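Local coordinates for KauB (Pseudomonas aeruginosa PAO1, PDB 6B4R), which oxidises a broad range of aldehydes, aminoaldehydes among them, to carboxylic acids as an NAD(P)-dependent aldehyde dehydrogenase, at the interface of chains B and A. Numbering follows the deposited sequence. Chains: chain A, KauB; chain B, KauB.

Contact 1: the interface of chains B and A. Residues chain B 156, 491; chain A 446, 448-450, 470.
The phenyl ring of A:Phe470 and the aliphatic stem of B:Lys491 form the small apolar centre of this subunit contact of the aldehyde dehydrogenase family, in which strands of the oligomerisation domain of one subunit (149-157 and 488-496) reach against the catalytic domain of its neighbour. CZ at the rim of the ring faces CE of B:Lys491 at 4.2 Å. Within chain A, the ring has the backbone of A:Arg449 and A:Ala450 against one face, and its CE2 lies over the centre of the A:Arg449 guanidinium, 3.8 Å above that plane. The carboxylate of B:Glu156 comes in at the ring edge: OE2 lies in the ring plane, 3.7 Å from CE2, and the carboxylate stands almost perpendicular to the ring (89°).

Farther out, the B:Lys491 chain runs past the carbonyl oxygen of A:Ala450. CG lies opposite the backbone N, and a bend at chi3 (-66°) turns the ammonium toward the loop after helix 438-447. There NZ donates a hydrogen bond to the carbonyl oxygen of A:Leu448 at 2.5 Å, 18° from the carbonyl plane. The same ammonium forms a salt bridge with OE1 of B:Glu156 at 2.7 Å, met on the syn side of the carboxylate; the glutamate thus steadies the lysine from within its own subunit.

At the polar rim, OE2 of B:Glu156 pairs with NH1 of A:Arg449 in a long salt bridge of 3.7 Å, the two flat groups sliding past each other nearly parallel. Lysine and arginine together would be expected to stabilise the carboxylate's negative charge. OE1 and the carbonyl oxygen of A:Lys446, two acceptors, meet at 3.4 Å with no hydrogen bond between them; the nearby B:Lys491 ammonium may offset this.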
ATOM      1  N   GLU B 156      -4.860   8.678 -13.305  1.00 27.82           N
ATOM      2  CA  GLU B 156      -4.783   8.971 -14.731  1.00 26.15           C
ATOM      3  C   GLU B 156      -3.856  10.150 -14.965  1.00 23.71           C
ATOM      4  O   GLU B 156      -3.825  11.079 -14.161  1.00 27.36           O
ATOM      5  CB  GLU B 156      -6.170   9.296 -15.286  1.00 29.30           C
ATOM      6  CG  GLU B 156      -7.156   8.149 -15.217  1.00 39.60           C
ATOM      7  CD  GLU B 156      -8.539   8.555 -15.670  1.00 42.73           C
ATOM      8  OE1 GLU B 156      -9.436   7.687 -15.705  1.00 49.26           O
ATOM      9  OE2 GLU B 156      -8.727   9.746 -15.993  1.00 35.85           O
ATOM     10  N   LYS B 491      -9.290   9.251  -9.584  1.00 27.49           N
ATOM     11  CA  LYS B 491     -10.657   9.101 -10.059  1.00 28.71           C
ATOM     12  C   LYS B 491     -11.383   8.031  -9.257  1.00 25.29           C
ATOM     13  O   LYS B 491     -10.959   6.879  -9.223  1.00 28.48           O
ATOM     14  CB  LYS B 491     -10.678   8.745 -11.547  1.00 23.75           C
ATOM     15  CG  LYS B 491     -12.045   8.313 -12.052  1.00 26.73           C
ATOM     16  CD  LYS B 491     -12.033   8.041 -13.545  1.00 27.82           C
ATOM     17  CE  LYS B 491     -11.786   9.316 -14.325  1.00 33.29           C
ATOM     18  NZ  LYS B 491     -11.790   9.074 -15.793  1.00 34.31           N
TER
ATOM     19  N   LYS A 446     -13.571   5.675 -17.968  1.00 35.83           N
ATOM     20  CA  LYS A 446     -12.139   5.926 -18.079  1.00 31.36           C
ATOM     21  C   LYS A 446     -11.854   7.129 -18.974  1.00 33.45           C
ATOM     22  O   LYS A 446     -10.796   7.753 -18.869  1.00 35.69           O
ATOM     23  CB  LYS A 446     -11.416   4.688 -18.618  1.00 38.80           C
ATOM     24  CG  LYS A 446     -11.541   3.464 -17.726  1.00 39.23           C
ATOM     25  CD  LYS A 446     -10.901   2.230 -18.347  1.00 44.91           C
ATOM     26  CE  LYS A 446      -9.382   2.269 -18.244  1.00 58.74           C
ATOM     27  NZ  LYS A 446      -8.767   0.936 -18.524  1.00 38.28           N
ATOM     28  N   LEU A 448     -13.908   9.874 -19.200  1.00 31.82           N
ATOM     29  CA  LEU A 448     -14.414  11.101 -18.592  1.00 27.76           C
ATOM     30  C   LEU A 448     -13.397  11.720 -17.638  1.00 31.83           C
ATOM     31  O   LEU A 448     -12.887  11.050 -16.741  1.00 33.65           O
ATOM     32  CB  LEU A 448     -15.724  10.830 -17.852  1.00 31.04           C
ATOM     33  CG  LEU A 448     -16.927  10.429 -18.704  1.00 29.87           C
ATOM     34  CD1 LEU A 448     -18.121  10.109 -17.824  1.00 29.53           C
ATOM     35  CD2 LEU A 448     -17.266  11.531 -19.684  1.00 25.46           C
ATOM     36  N   ARG A 449     -13.110  13.002 -17.835  1.00 28.75           N
ATOM     37  CA  ARG A 449     -12.160  13.714 -16.990  1.00 35.29           C
ATOM     38  C   ARG A 449     -12.843  14.278 -15.745  1.00 30.69           C
ATOM     39  O   ARG A 449     -13.054  15.484 -15.633  1.00 33.68           O
ATOM     40  CB  ARG A 449     -11.484  14.837 -17.783  1.00 30.03           C
ATOM     41  CG  ARG A 449     -10.811  14.367 -19.063  1.00 32.18           C
ATOM     42  CD  ARG A 449      -9.633  13.454 -18.767  1.00 38.62           C
ATOM     43  NE  ARG A 449      -8.456  14.203 -18.339  1.00 40.83           N
ATOM     44  CZ  ARG A 449      -7.295  13.648 -18.006  1.00 35.33           C
ATOM     45  NH1 ARG A 449      -7.150  12.330 -18.043  1.00 42.55           N
ATOM     46  NH2 ARG A 449      -6.278  14.411 -17.631  1.00 31.12           N
ATOM     47  N   ALA A 450     -13.192  13.397 -14.813  1.00 29.29           N
ATOM     48  CA  ALA A 450     -13.855  13.812 -13.581  1.00 34.33           C
ATOM     49  C   ALA A 450     -13.315  13.054 -12.373  1.00 29.44           C
ATOM     50  O   ALA A 450     -12.986  11.871 -12.467  1.00 26.29           O
ATOM     51  CB  ALA A 450     -15.360  13.626 -13.698  1.00 29.34           C
ATOM     52  N   PHE A 470     -10.818  17.418 -11.595  1.00 30.09           N
ATOM     53  CA  PHE A 470      -9.769  17.621 -12.584  1.00 36.29           C
ATOM     54  C   PHE A 470      -9.786  19.094 -12.974  1.00 33.00           C
ATOM     55  O   PHE A 470     -10.737  19.810 -12.657  1.00 40.40           O
ATOM     56  CB  PHE A 470     -10.018  16.782 -13.844  1.00 29.21           C
ATOM     57  CG  PHE A 470      -9.765  15.304 -13.675  1.00 29.76           C
ATOM     58  CD1 PHE A 470      -9.929  14.675 -12.452  1.00 25.06           C
ATOM     59  CD2 PHE A 470      -9.368  14.542 -14.763  1.00 36.47           C
ATOM     60  CE1 PHE A 470      -9.703  13.319 -12.319  1.00 26.73           C
ATOM     61  CE2 PHE A 470      -9.137  13.188 -14.635  1.00 27.95           C
ATOM     62  CZ  PHE A 470      -9.305  12.574 -13.412  1.00 26.76           C
TER

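Contact 2: the interface of chains B and A. Residues chain B 451, 469-470, 477; chain A 489-492.
B:Arg477 grips the backbone of A:Leu490 and the side chain of A:Glu489, two neighbours on the oligomerisation strand 488-496 of this aldehyde dehydrogenase. The main hydrogen bond runs from NH2 of the guanidinium to the carbonyl oxygen of A:Leu490 at 2.7 Å. It is well aimed: the donor lies in the carbonyl plane on a lone pair, and the oxygen lies at the guanidinium edge, in its plane. NE of the same arginine adds a weak bond to that oxygen. Within chain B, NH1 donates to the carbonyl oxygen of B:Gly469 at 3.2 Å, from above the carbonyl plane, so that a backbone group of chain B positions the guanidinium. A backbone pair adds to these, N of A:Ala492 donating to the carbonyl oxygen of B:Gly451 at 2.7 Å.

The ionic link is between NH2 of B:Arg477 and OE1 of A:Glu489, 3.0 Å apart. As a hydrogen bond it is weak, although the guanidinium and carboxylate planes are only 14° apart. A bend at chi2 (-76°) folds the A:Glu489 side chain so that its carboxylate reaches the arginine.

Apolar packing flanks the charges. CB of A:Glu489 lies over one face of the B:Phe470 ring, 3.7 Å from its centroid, in a CH-pi contact displaced toward the rim; the glutamate carboxylate is turned 30° from the ring plane. On the other flank, the stem of B:Arg477 packs against A:Leu490, CG to CD1 at 3.8 Å.

In the fold, strand 488-496 of chain A is received by chain B loops, B:Gly451 just ahead of strand 452-455 and B:Phe470 just ahead of the 3-10 helix 471-473; the centre of the contact lies about 9 Å from B:Glu267, the likely catalytic glutamate.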
ATOM      1  N   GLY B 451      12.462  17.744   4.666  1.00 23.35           N
ATOM      2  CA  GLY B 451      12.005  16.646   3.833  1.00 16.65           C
ATOM      3  C   GLY B 451      12.962  15.469   3.818  1.00 18.90           C
ATOM      4  O   GLY B 451      12.543  14.321   3.660  1.00 20.18           O
ATOM      5  N   GLY B 469      10.878  19.628  -0.060  1.00 18.48           N
ATOM      6  CA  GLY B 469      11.036  20.484   1.103  1.00 27.66           C
ATOM      7  C   GLY B 469       9.818  20.685   1.986  1.00 23.97           C
ATOM      8  O   GLY B 469       8.684  20.461   1.569  1.00 17.26           O
ATOM      9  N   PHE B 470      10.070  21.089   3.229  1.00 24.23           N
ATOM     10  CA  PHE B 470       9.031  21.604   4.109  1.00 23.64           C
ATOM     11  C   PHE B 470       8.955  23.100   3.867  1.00 23.98           C
ATOM     12  O   PHE B 470       9.915  23.698   3.377  1.00 22.36           O
ATOM     13  CB  PHE B 470       9.392  21.367   5.577  1.00 19.93           C
ATOM     14  CG  PHE B 470       9.085  19.981   6.077  1.00 22.89           C
ATOM     15  CD1 PHE B 470       9.418  18.860   5.330  1.00 20.91           C
ATOM     16  CD2 PHE B 470       8.488  19.802   7.315  1.00 21.95           C
ATOM     17  CE1 PHE B 470       9.142  17.585   5.801  1.00 21.39           C
ATOM     18  CE2 PHE B 470       8.211  18.533   7.793  1.00 26.50           C
ATOM     19  CZ  PHE B 470       8.541  17.421   7.036  1.00 27.40           C
ATOM     20  N   ARG B 477       7.151  15.806  -3.856  1.00 28.84           N
ATOM     21  CA  ARG B 477       8.391  15.051  -3.727  1.00 28.77           C
ATOM     22  C   ARG B 477       8.890  14.503  -5.064  1.00 25.99           C
ATOM     23  O   ARG B 477       8.111  13.975  -5.857  1.00 30.84           O
ATOM     24  CB  ARG B 477       8.206  13.902  -2.728  1.00 27.32           C
ATOM     25  CG  ARG B 477       7.888  14.337  -1.298  1.00 22.92           C
ATOM     26  CD  ARG B 477       9.051  15.106  -0.689  1.00 26.94           C
ATOM     27  NE  ARG B 477       8.822  15.488   0.703  1.00 22.14           N
ATOM     28  CZ  ARG B 477       8.395  16.687   1.092  1.00 24.31           C
ATOM     29  NH1 ARG B 477       8.140  17.628   0.193  1.00 25.32           N
ATOM     30  NH2 ARG B 477       8.220  16.946   2.380  1.00 22.68           N
TER
ATOM     31  N   GLU A 489       3.345  16.206   5.806  1.00 23.22           N
ATOM     32  CA  GLU A 489       4.540  16.333   4.988  1.00 20.93           C
ATOM     33  C   GLU A 489       5.308  15.018   5.012  1.00 27.76           C
ATOM     34  O   GLU A 489       5.361  14.339   6.039  1.00 22.84           O
ATOM     35  CB  GLU A 489       5.439  17.454   5.515  1.00 24.31           C
ATOM     36  CG  GLU A 489       4.942  18.862   5.239  1.00 27.86           C
ATOM     37  CD  GLU A 489       5.143  19.288   3.797  1.00 29.45           C
ATOM     38  OE1 GLU A 489       5.771  18.530   3.027  1.00 35.68           O
ATOM     39  OE2 GLU A 489       4.675  20.386   3.433  1.00 37.51           O
ATOM     40  N   LEU A 490       5.904  14.662   3.880  1.00 22.85           N
ATOM     41  CA  LEU A 490       6.736  13.471   3.807  1.00 23.39           C
ATOM     42  C   LEU A 490       8.154  13.756   4.291  1.00 22.25           C
ATOM     43  O   LEU A 490       8.746  14.784   3.955  1.00 20.90           O
ATOM     44  CB  LEU A 490       6.775  12.930   2.379  1.00 24.52           C
ATOM     45  CG  LEU A 490       5.577  12.098   1.923  1.00 28.59           C
ATOM     46  CD1 LEU A 490       5.682  11.797   0.438  1.00 29.95           C
ATOM     47  CD2 LEU A 490       5.497  10.807   2.721  1.00 23.63           C
ATOM     48  N   LYS A 491       8.693  12.841   5.087  1.00 21.50           N
ATOM     49  CA  LYS A 491      10.079  12.934   5.520  1.00 18.31           C
ATOM     50  C   LYS A 491      10.822  11.647   5.198  1.00 20.19           C
ATOM     51  O   LYS A 491      10.367  10.557   5.542  1.00 18.88           O
ATOM     52  CB  LYS A 491      10.160  13.220   7.019  1.00 20.75           C
ATOM     53  CG  LYS A 491      11.568  13.123   7.579  1.00 20.62           C
ATOM     54  CD  LYS A 491      11.600  13.401   9.069  1.00 22.51           C
ATOM     55  CE  LYS A 491      11.323  14.862   9.360  1.00 20.77           C
ATOM     56  NZ  LYS A 491      11.336  15.140  10.822  1.00 26.57           N
ATOM     57  N   ALA A 492      11.961  11.778   4.527  1.00 22.51           N
ATOM     58  CA  ALA A 492      12.815  10.632   4.234  1.00 21.81           C
ATOM     59  C   ALA A 492      14.029  10.629   5.156  1.00 23.33           C
ATOM     60  O   ALA A 492      14.964  11.406   4.965  1.00 28.35           O
ATOM     61  CB  ALA A 492      13.254  10.651   2.778  1.00 19.80           C
TER

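The centres of contact 1 and contact 2 lie about 28 Å apart, yet they share strand 488-496, residue 470 and the loop ahead of strand 452-455, with the chains exchanged; strand 149-157 enters in contact 1 and B:Arg477 in contact 2. Each subunit thus gives an arm and receives one, as expected of a reciprocal dimer; the deposited assembly holds four copies. The centres lie about 14 Å from A:Glu267 for contact 1 and 9 Å from B:Glu267 for contact 2, which places both near an active site; a supporting role is possible, but the structure alone does not show it.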